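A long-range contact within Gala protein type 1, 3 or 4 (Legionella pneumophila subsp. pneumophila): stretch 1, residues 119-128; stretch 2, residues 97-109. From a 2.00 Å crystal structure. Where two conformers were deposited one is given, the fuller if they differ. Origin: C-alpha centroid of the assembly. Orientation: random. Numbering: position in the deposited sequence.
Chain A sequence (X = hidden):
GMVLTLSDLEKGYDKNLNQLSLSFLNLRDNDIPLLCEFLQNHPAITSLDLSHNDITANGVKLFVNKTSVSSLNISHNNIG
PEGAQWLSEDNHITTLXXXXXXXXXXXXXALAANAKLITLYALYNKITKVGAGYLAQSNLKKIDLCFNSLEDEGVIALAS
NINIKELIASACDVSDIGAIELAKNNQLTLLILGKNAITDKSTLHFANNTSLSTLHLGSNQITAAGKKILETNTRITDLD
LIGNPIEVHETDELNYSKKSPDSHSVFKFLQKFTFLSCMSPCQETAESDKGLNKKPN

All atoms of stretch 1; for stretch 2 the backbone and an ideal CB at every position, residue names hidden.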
ATOM      1  N   THR A 119     -13.981  12.616  -6.899  1.00 18.70           N
ATOM      2  CA  THR A 119     -13.133  11.748  -6.086  1.00 19.62           C
ATOM      3  C   THR A 119     -11.742  11.598  -6.686  1.00 21.52           C
ATOM      4  O   THR A 119     -11.602  11.305  -7.872  1.00 22.19           O
ATOM      5  CB  THR A 119     -13.753  10.351  -5.929  1.00 20.31           C
ATOM      6  OG1 THR A 119     -14.981  10.448  -5.202  1.00 22.00           O
ATOM      7  CG2 THR A 119     -12.810   9.418  -5.202  1.00 21.09           C
ATOM      8  N   LEU A 120     -10.716  11.797  -5.863  1.00 20.33           N
ATOM      9  CA  LEU A 120      -9.339  11.665  -6.325  1.00 16.79           C
ATOM     10  C   LEU A 120      -8.505  10.765  -5.418  1.00 17.43           C
ATOM     11  O   LEU A 120      -8.354  11.026  -4.218  1.00 15.48           O
ATOM     12  CB  LEU A 120      -8.672  13.040  -6.434  1.00 17.20           C
ATOM     13  CG  LEU A 120      -7.192  13.040  -6.844  1.00 16.46           C
ATOM     14  CD1 LEU A 120      -7.021  12.472  -8.247  1.00 17.05           C
ATOM     15  CD2 LEU A 120      -6.580  14.427  -6.749  1.00 19.85           C
ATOM     16  N   TYR A 121      -7.970   9.700  -6.002  1.00 18.21           N
ATOM     17  CA  TYR A 121      -6.978   8.869  -5.329  1.00 15.30           C
ATOM     18  C   TYR A 121      -5.624   9.249  -5.891  1.00 16.67           C
ATOM     19  O   TYR A 121      -5.418   9.190  -7.108  1.00 18.51           O
ATOM     20  CB  TYR A 121      -7.242   7.375  -5.544  1.00 18.01           C
ATOM     21  CG  TYR A 121      -8.625   6.921  -5.133  1.00 18.26           C
ATOM     22  CD1 TYR A 121      -8.878   6.493  -3.842  1.00 16.47           C
ATOM     23  CD2 TYR A 121      -9.679   6.926  -6.043  1.00 22.15           C
ATOM     24  CE1 TYR A 121     -10.136   6.080  -3.460  1.00 19.15           C
ATOM     25  CE2 TYR A 121     -10.947   6.511  -5.673  1.00 24.02           C
ATOM     26  CZ  TYR A 121     -11.168   6.089  -4.379  1.00 22.22           C
ATOM     27  OH  TYR A 121     -12.422   5.677  -3.997  1.00 23.26           O
ATOM     28  N   ALA A 122      -4.705   9.658  -5.025  1.00 10.99           N
ATOM     29  CA  ALA A 122      -3.407  10.117  -5.495  1.00 13.71           C
ATOM     30  C   ALA A 122      -2.319   9.720  -4.518  1.00 17.63           C
ATOM     31  O   ALA A 122      -1.436  10.518  -4.205  1.00 16.18           O
ATOM     32  CB  ALA A 122      -3.414  11.640  -5.704  1.00 12.25           C
ATOM     33  N   LEU A 123      -2.397   8.487  -4.034  1.00 17.51           N
ATOM     34  CA  LEU A 123      -1.418   7.962  -3.089  1.00 17.26           C
ATOM     35  C   LEU A 123      -0.028   8.000  -3.703  1.00 17.15           C
ATOM     36  O   LEU A 123       0.125   7.789  -4.909  1.00 15.39           O
ATOM     37  CB  LEU A 123      -1.759   6.522  -2.687  1.00 16.15           C
ATOM     38  CG  LEU A 123      -2.990   6.219  -1.834  1.00 18.42           C
ATOM     39  CD1 LEU A 123      -4.279   6.419  -2.627  1.00 16.09           C
ATOM     40  CD2 LEU A 123      -2.917   4.789  -1.317  1.00 16.38           C
ATOM     41  N   TYR A 124       0.972   8.248  -2.859  1.00 14.46           N
ATOM     42  CA  TYR A 124       2.389   8.228  -3.250  1.00 19.17           C
ATOM     43  C   TYR A 124       2.677   8.936  -4.577  1.00 18.73           C
ATOM     44  O   TYR A 124       2.897   8.294  -5.596  1.00 17.69           O
ATOM     45  CB  TYR A 124       2.905   6.785  -3.320  1.00 21.39           C
ATOM     46  CG  TYR A 124       4.416   6.708  -3.321  1.00 21.03           C
ATOM     47  CD1 TYR A 124       5.136   6.947  -2.156  1.00 21.68           C
ATOM     48  CD2 TYR A 124       5.124   6.417  -4.484  1.00 19.97           C
ATOM     49  CE1 TYR A 124       6.520   6.896  -2.144  1.00 22.51           C
ATOM     50  CE2 TYR A 124       6.513   6.362  -4.484  1.00 22.07           C
ATOM     51  CZ  TYR A 124       7.202   6.603  -3.309  1.00 26.70           C
ATOM     52  OH  TYR A 124       8.579   6.553  -3.291  1.00 27.92           O
ATOM     53  N   ASN A 125       2.683  10.262  -4.558  1.00 16.71           N
ATOM     54  CA  ASN A 125       2.892  11.020  -5.780  1.00 20.12           C
ATOM     55  C   ASN A 125       3.852  12.186  -5.587  1.00 22.73           C
ATOM     56  O   ASN A 125       3.872  13.112  -6.398  1.00 19.81           O
ATOM     57  CB  ASN A 125       1.552  11.531  -6.327  1.00 20.02           C
ATOM     58  CG  ASN A 125       0.983  10.632  -7.414  1.00 20.96           C
ATOM     59  OD1 ASN A 125       1.693  10.229  -8.343  1.00 20.77           O
ATOM     60  ND2 ASN A 125      -0.303  10.310  -7.304  1.00 20.47           N
ATOM     61  N   LYS A 126       4.645  12.124  -4.519  1.00 22.58           N
ATOM     62  CA  LYS A 126       5.530  13.225  -4.129  1.00 26.85           C
ATOM     63  C   LYS A 126       4.758  14.530  -3.945  1.00 26.49           C
ATOM     64  O   LYS A 126       5.279  15.617  -4.208  1.00 29.04           O
ATOM     65  CB  LYS A 126       6.651  13.419  -5.158  1.00 32.62           C
ATOM     66  CG  LYS A 126       7.493  12.174  -5.384  1.00 39.02           C
ATOM     67  CD  LYS A 126       8.588  12.405  -6.422  1.00 47.00           C
ATOM     68  CE  LYS A 126       8.652  11.251  -7.425  1.00 50.25           C
ATOM     69  NZ  LYS A 126       7.891  10.041  -6.969  1.00 52.54           N
ATOM     70  N   ILE A 127       3.515  14.424  -3.489  1.00 21.69           N
ATOM     71  CA  ILE A 127       2.728  15.614  -3.190  1.00 22.69           C
ATOM     72  C   ILE A 127       3.171  16.175  -1.842  1.00 22.23           C
ATOM     73  O   ILE A 127       3.314  15.440  -0.873  1.00 21.52           O
ATOM     74  CB  ILE A 127       1.220  15.303  -3.187  1.00 22.83           C
ATOM     75  CG1 ILE A 127       0.820  14.698  -4.542  1.00 23.07           C
ATOM     76  CG2 ILE A 127       0.405  16.559  -2.864  1.00 18.69           C
ATOM     77  CD1 ILE A 127      -0.578  14.110  -4.576  1.00 24.58           C
ATOM     78  N   THR A 128       3.421  17.475  -1.793  1.00 24.06           N
ATOM     79  CA  THR A 128       3.881  18.112  -0.565  1.00 26.41           C
ATOM     80  C   THR A 128       2.808  19.033  -0.012  1.00 24.82           C
ATOM     81  O   THR A 128       1.681  19.042  -0.509  1.00 25.29           O
ATOM     82  CB  THR A 128       5.167  18.924  -0.796  1.00 29.82           C
ATOM     83  OG1 THR A 128       4.860  20.115  -1.539  1.00 27.28           O
ATOM     84  CG2 THR A 128       6.190  18.084  -1.563  1.00 30.33           C
ATOM     85  N   UNK A  97      -8.150   7.758 -10.213  1.00 14.58           N
ATOM     86  CA  UNK A  97      -7.025   7.231  -9.453  1.00 16.75           C
ATOM     87  C   UNK A  97      -5.730   7.442 -10.236  1.00 19.10           C
ATOM     88  O   UNK A  97      -5.516   6.812 -11.269  1.00 19.96           O
ATOM     89  CB  UNK A  97      -7.231   5.748  -9.138  1.00 16.75           C
ATOM     90  N   UNK A  98      -4.871   8.329  -9.739  1.00 17.39           N
ATOM     91  CA  UNK A  98      -3.569   8.567 -10.359  1.00 15.92           C
ATOM     92  C   UNK A  98      -2.442   8.234  -9.389  1.00 18.21           C
ATOM     93  O   UNK A  98      -1.339   8.771  -9.507  1.00 20.47           O
ATOM     94  CB  UNK A  98      -3.453  10.020 -10.825  1.00 15.92           C
ATOM     95  N   UNK A  99      -2.726   7.360  -8.427  1.00 16.23           N
ATOM     96  CA  UNK A  99      -1.737   6.987  -7.416  1.00 16.45           C
ATOM     97  C   UNK A  99      -0.476   6.420  -8.072  1.00 19.57           C
ATOM     98  O   UNK A  99      -0.553   5.813  -9.138  1.00 18.18           O
ATOM     99  CB  UNK A  99      -2.330   5.968  -6.441  1.00 16.45           C
ATOM    100  N   UNK A 100       0.677   6.642  -7.442  1.00 15.67           N
ATOM    101  CA  UNK A 100       1.947   6.080  -7.906  1.00 16.05           C
ATOM    102  C   UNK A 100       2.263   6.447  -9.355  1.00 14.40           C
ATOM    103  O   UNK A 100       2.473   5.568 -10.193  1.00 17.04           O
ATOM    104  CB  UNK A 100       1.923   4.557  -7.759  1.00 16.05           C
ATOM    105  N   UNK A 101       2.296   7.744  -9.641  1.00 16.40           N
ATOM    106  CA  UNK A 101       2.592   8.221 -10.994  1.00 19.74           C
ATOM    107  C   UNK A 101       3.577   9.383 -11.013  1.00 18.83           C
ATOM    108  O   UNK A 101       3.821   9.970 -12.063  1.00 21.08           O
ATOM    109  CB  UNK A 101       1.297   8.644 -11.690  1.00 19.74           C
ATOM    110  N   UNK A 102       4.128   9.711  -9.848  1.00 19.25           N
ATOM    111  CA  UNK A 102       5.019  10.859  -9.694  1.00 20.82           C
ATOM    112  C   UNK A 102       4.429  12.152 -10.261  1.00 24.66           C
ATOM    113  O   UNK A 102       5.144  12.932 -10.893  1.00 21.29           O
ATOM    114  CB  UNK A 102       6.357  10.567 -10.375  1.00 20.82           C
ATOM    115  N   UNK A 103       3.139  12.395 -10.043  1.00 24.26           N
ATOM    116  CA  UNK A 103       2.519  13.578 -10.640  1.00 21.10           C
ATOM    117  C   UNK A 103       2.947  14.862  -9.927  1.00 18.23           C
ATOM    118  O   UNK A 103       2.913  15.929 -10.513  1.00 20.28           O
ATOM    119  CB  UNK A 103       0.995  13.447 -10.606  1.00 21.10           C
ATOM    120  N   UNK A 104       3.342  14.757  -8.663  1.00 22.44           N
ATOM    121  CA  UNK A 104       3.911  15.888  -7.943  1.00 24.02           C
ATOM    122  C   UNK A 104       2.958  17.031  -7.629  1.00 24.20           C
ATOM    123  O   UNK A 104       1.756  16.933  -7.855  1.00 24.10           O
ATOM    124  CB  UNK A 104       5.083  16.445  -8.753  1.00 24.02           C
ATOM    125  N   UNK A 105       3.502  18.124  -7.098  1.00 22.35           N
ATOM    126  CA  UNK A 105       2.690  19.299  -6.792  1.00 25.40           C
ATOM    127  C   UNK A 105       2.123  19.942  -8.054  1.00 26.22           C
ATOM    128  O   UNK A 105       1.001  20.445  -8.048  1.00 28.29           O
ATOM    129  CB  UNK A 105       3.519  20.323  -6.015  1.00 25.40           C
ATOM    130  N   UNK A 106       2.895  19.916  -9.136  1.00 26.45           N
ATOM    131  CA  UNK A 106       2.462  20.518 -10.393  1.00 27.51           C
ATOM    132  C   UNK A 106       1.330  19.711 -11.019  1.00 26.64           C
ATOM    133  O   UNK A 106       0.417  20.272 -11.622  1.00 26.33           O
ATOM    134  CB  UNK A 106       3.637  20.625 -11.367  1.00 27.51           C
ATOM    135  N   UNK A 107       1.396  18.391 -10.877  1.00 23.30           N
ATOM    136  CA  UNK A 107       0.362  17.531 -11.418  1.00 22.88           C
ATOM    137  C   UNK A 107      -0.939  17.767 -10.687  1.00 23.90           C
ATOM    138  O   UNK A 107      -1.997  17.914 -11.293  1.00 25.84           O
ATOM    139  CB  UNK A 107       0.771  16.060 -11.326  1.00 22.88           C
ATOM    140  N   UNK A 108      -0.852  17.839  -9.367  1.00 21.64           N
ATOM    141  CA  UNK A 108      -2.030  17.995  -8.525  0.65 23.39           C
ATOM    142  C   UNK A 108      -2.611  19.402  -8.650  1.00 23.70           C
ATOM    143  O   UNK A 108      -3.803  19.617  -8.432  1.00 25.74           O
ATOM    144  CB  UNK A 108      -1.683  17.694  -7.066  0.65 23.39           C
ATOM    145  N   UNK A 109      -1.760  20.358  -9.020  1.00 23.74           N
ATOM    146  CA  UNK A 109      -2.197  21.734  -9.236  1.00 27.00           C
ATOM    147  C   UNK A 109      -3.288  21.775 -10.300  1.00 25.24           C
ATOM    148  O   UNK A 109      -4.336  22.408 -10.128  1.00 26.28           O
ATOM    149  CB  UNK A 109      -1.018  22.619  -9.644  1.00 27.00           C
TER

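Position 97 pairs with Y121 in a parallel bridge, and its CB points to the same face of the sheet as that of Y121, 3.9 Å from Y121 CB. A β-branched, apolar or small polar side chain would suit, and a short acceptor, aspartate or asparagine, could also reach the backbone N of 99. The residue is D97: its OD1 lies 2.9 Å from the N of 99 and accepts its hydrogen bond.

At 98 the CB lies sideways, 5.0 Å from L120 CD1, so a compact aliphatic fits. V98 brings CG2 to 3.9 Å from L120 CD1 and 4.0 Å from A122 CB, while its N donates to Y121 O (2.8 Å) and its O accepts from N125 ND2 (2.9 Å).

The CB of 99 sits 3.4 Å from L123 O and near the A122 backbone, where little bulk is welcome: serine, alanine or perhaps threonine. S99 is deposited; its OG accepts from L123 N at 2.9 Å and donates to D97 OD1 at 2.8 Å.

Position 100 has positive phi and psi (56/56) and a CB pointing away, yet a long flat side chain could swing back to L123 and Y124. F100 does so: Y124 CB lies over one face of its ring, 3.5 Å from F100 CE2. F100 N donates to L123 O (2.8 Å).

At 101 the CB is 3.7 Å from N125 OD1, and a modest polar group would do. N101 is deposited, its N donating to N125 OD1 (2.9 Å).

Position 102, again at positive phi, has K126 NZ 3.8 Å from its CB, inviting an acid, though other polar groups would be tolerated. E102 leaves OE1 4.2 Å from K126 NZ, beyond a salt bridge.

At 103 the CB is 4.0 Å from N125 OD1, and an aliphatic could pack beside the amide. I103 places CG1 3.6 Å from N125 CG.

Position 104 has phi 68°, which favours glycine. G104 N donates to N125 O at 2.8 Å.

The CB of 105 stands 4.7 Å from T128 OG1, with T128 N also available: a short acceptor is wanted, aspartate or asparagine. D105 accepts from T128 N at OD1 (2.8 Å) and from T128 OG1 at OD2, a very short 2.4 Å.

Positions 106 and 109 are out of reach and suit polar residues: E106 and K109. At 107 a CB would lie 2.3 Å from I103 O, a clash, hence G107.

The CB of 108 points toward stretch 1, calling for an aliphatic near I127; V108 CG2 meets I127 CD1 at 3.5 Å.

Stretch 2, residues 97-109: DVSFNEIGDEGVK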
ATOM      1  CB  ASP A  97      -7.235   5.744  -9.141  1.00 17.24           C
ATOM      2  CG  ASP A  97      -6.191   5.190  -8.188  1.00 19.50           C
ATOM      3  OD1 ASP A  97      -5.175   5.869  -7.957  1.00 23.45           O
ATOM      4  OD2 ASP A  97      -6.380   4.069  -7.673  1.00 20.47           O
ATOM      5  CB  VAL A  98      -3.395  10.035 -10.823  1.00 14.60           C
ATOM      6  CG1 VAL A  98      -4.270  10.328 -12.032  1.00 15.10           C
ATOM      7  CG2 VAL A  98      -3.699  11.004  -9.685  1.00 13.60           C
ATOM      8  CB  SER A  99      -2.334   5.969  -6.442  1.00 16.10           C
ATOM      9  OG  SER A  99      -3.517   6.475  -5.843  1.00 15.99           O
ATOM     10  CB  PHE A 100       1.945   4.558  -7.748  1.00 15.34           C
ATOM     11  CG  PHE A 100       1.837   4.101  -6.317  1.00 17.24           C
ATOM     12  CD1 PHE A 100       0.596   3.951  -5.713  1.00 17.44           C
ATOM     13  CD2 PHE A 100       2.978   3.837  -5.574  1.00 16.93           C
ATOM     14  CE1 PHE A 100       0.495   3.536  -4.383  1.00 20.03           C
ATOM     15  CE2 PHE A 100       2.887   3.424  -4.247  1.00 18.65           C
ATOM     16  CZ  PHE A 100       1.643   3.274  -3.652  1.00 18.71           C
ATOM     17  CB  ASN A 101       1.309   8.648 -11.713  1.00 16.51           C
ATOM     18  CG  ASN A 101       0.712   7.542 -12.543  1.00 19.09           C
ATOM     19  OD1 ASN A 101       1.220   7.219 -13.621  1.00 20.88           O
ATOM     20  ND2 ASN A 101      -0.387   6.972 -12.070  1.00 16.04           N
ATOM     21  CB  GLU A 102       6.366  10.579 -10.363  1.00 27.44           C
ATOM     22  CG  GLU A 102       6.982   9.239  -9.994  1.00 38.29           C
ATOM     23  CD  GLU A 102       8.376   9.051 -10.575  1.00 52.09           C
ATOM     24  OE1 GLU A 102       8.973  10.044 -11.044  1.00 55.92           O
ATOM     25  OE2 GLU A 102       8.875   7.904 -10.570  1.00 58.03           O
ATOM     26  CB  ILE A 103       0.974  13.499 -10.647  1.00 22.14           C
ATOM     27  CG1 ILE A 103       0.407  13.655  -9.233  1.00 21.12           C
ATOM     28  CG2 ILE A 103       0.496  12.200 -11.304  1.00 22.08           C
ATOM     29  CD1 ILE A 103      -1.109  13.781  -9.209  1.00 19.92           C
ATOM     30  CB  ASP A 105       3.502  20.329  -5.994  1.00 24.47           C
ATOM     31  CG  ASP A 105       3.760  19.879  -4.572  1.00 30.53           C
ATOM     32  OD1 ASP A 105       2.962  19.064  -4.060  1.00 30.49           O
ATOM     33  OD2 ASP A 105       4.747  20.340  -3.962  1.00 31.27           O
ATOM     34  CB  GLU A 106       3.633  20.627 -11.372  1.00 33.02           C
ATOM     35  CG  GLU A 106       4.734  21.587 -10.934  1.00 41.34           C
ATOM     36  CD  GLU A 106       4.260  23.029 -10.815  1.00 51.16           C
ATOM     37  OE1 GLU A 106       3.391  23.446 -11.613  1.00 55.36           O
ATOM     38  OE2 GLU A 106       4.762  23.747  -9.923  1.00 53.94           O
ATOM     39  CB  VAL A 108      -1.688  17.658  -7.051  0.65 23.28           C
ATOM     40  CG1 VAL A 108      -2.088  18.782  -6.093  0.65 21.89           C
ATOM     41  CG2 VAL A 108      -2.336  16.344  -6.665  0.65 22.45           C
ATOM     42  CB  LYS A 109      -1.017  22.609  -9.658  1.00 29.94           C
ATOM     43  CG  LYS A 109      -1.331  24.093  -9.749  1.00 36.70           C
ATOM     44  CD  LYS A 109      -0.179  24.849 -10.398  1.00 42.96           C
ATOM     45  CE  LYS A 109      -0.378  26.353 -10.325  1.00 48.72           C
ATOM     46  NZ  LYS A 109      -0.257  26.854  -8.929  1.00 52.95           N
TER
HETATM   47  O   HOH W   1       5.010   8.520  -7.382  1.00 16.83           O
HETATM   48  O   HOH W   2       6.156  17.771  -5.939  1.00 35.42           O
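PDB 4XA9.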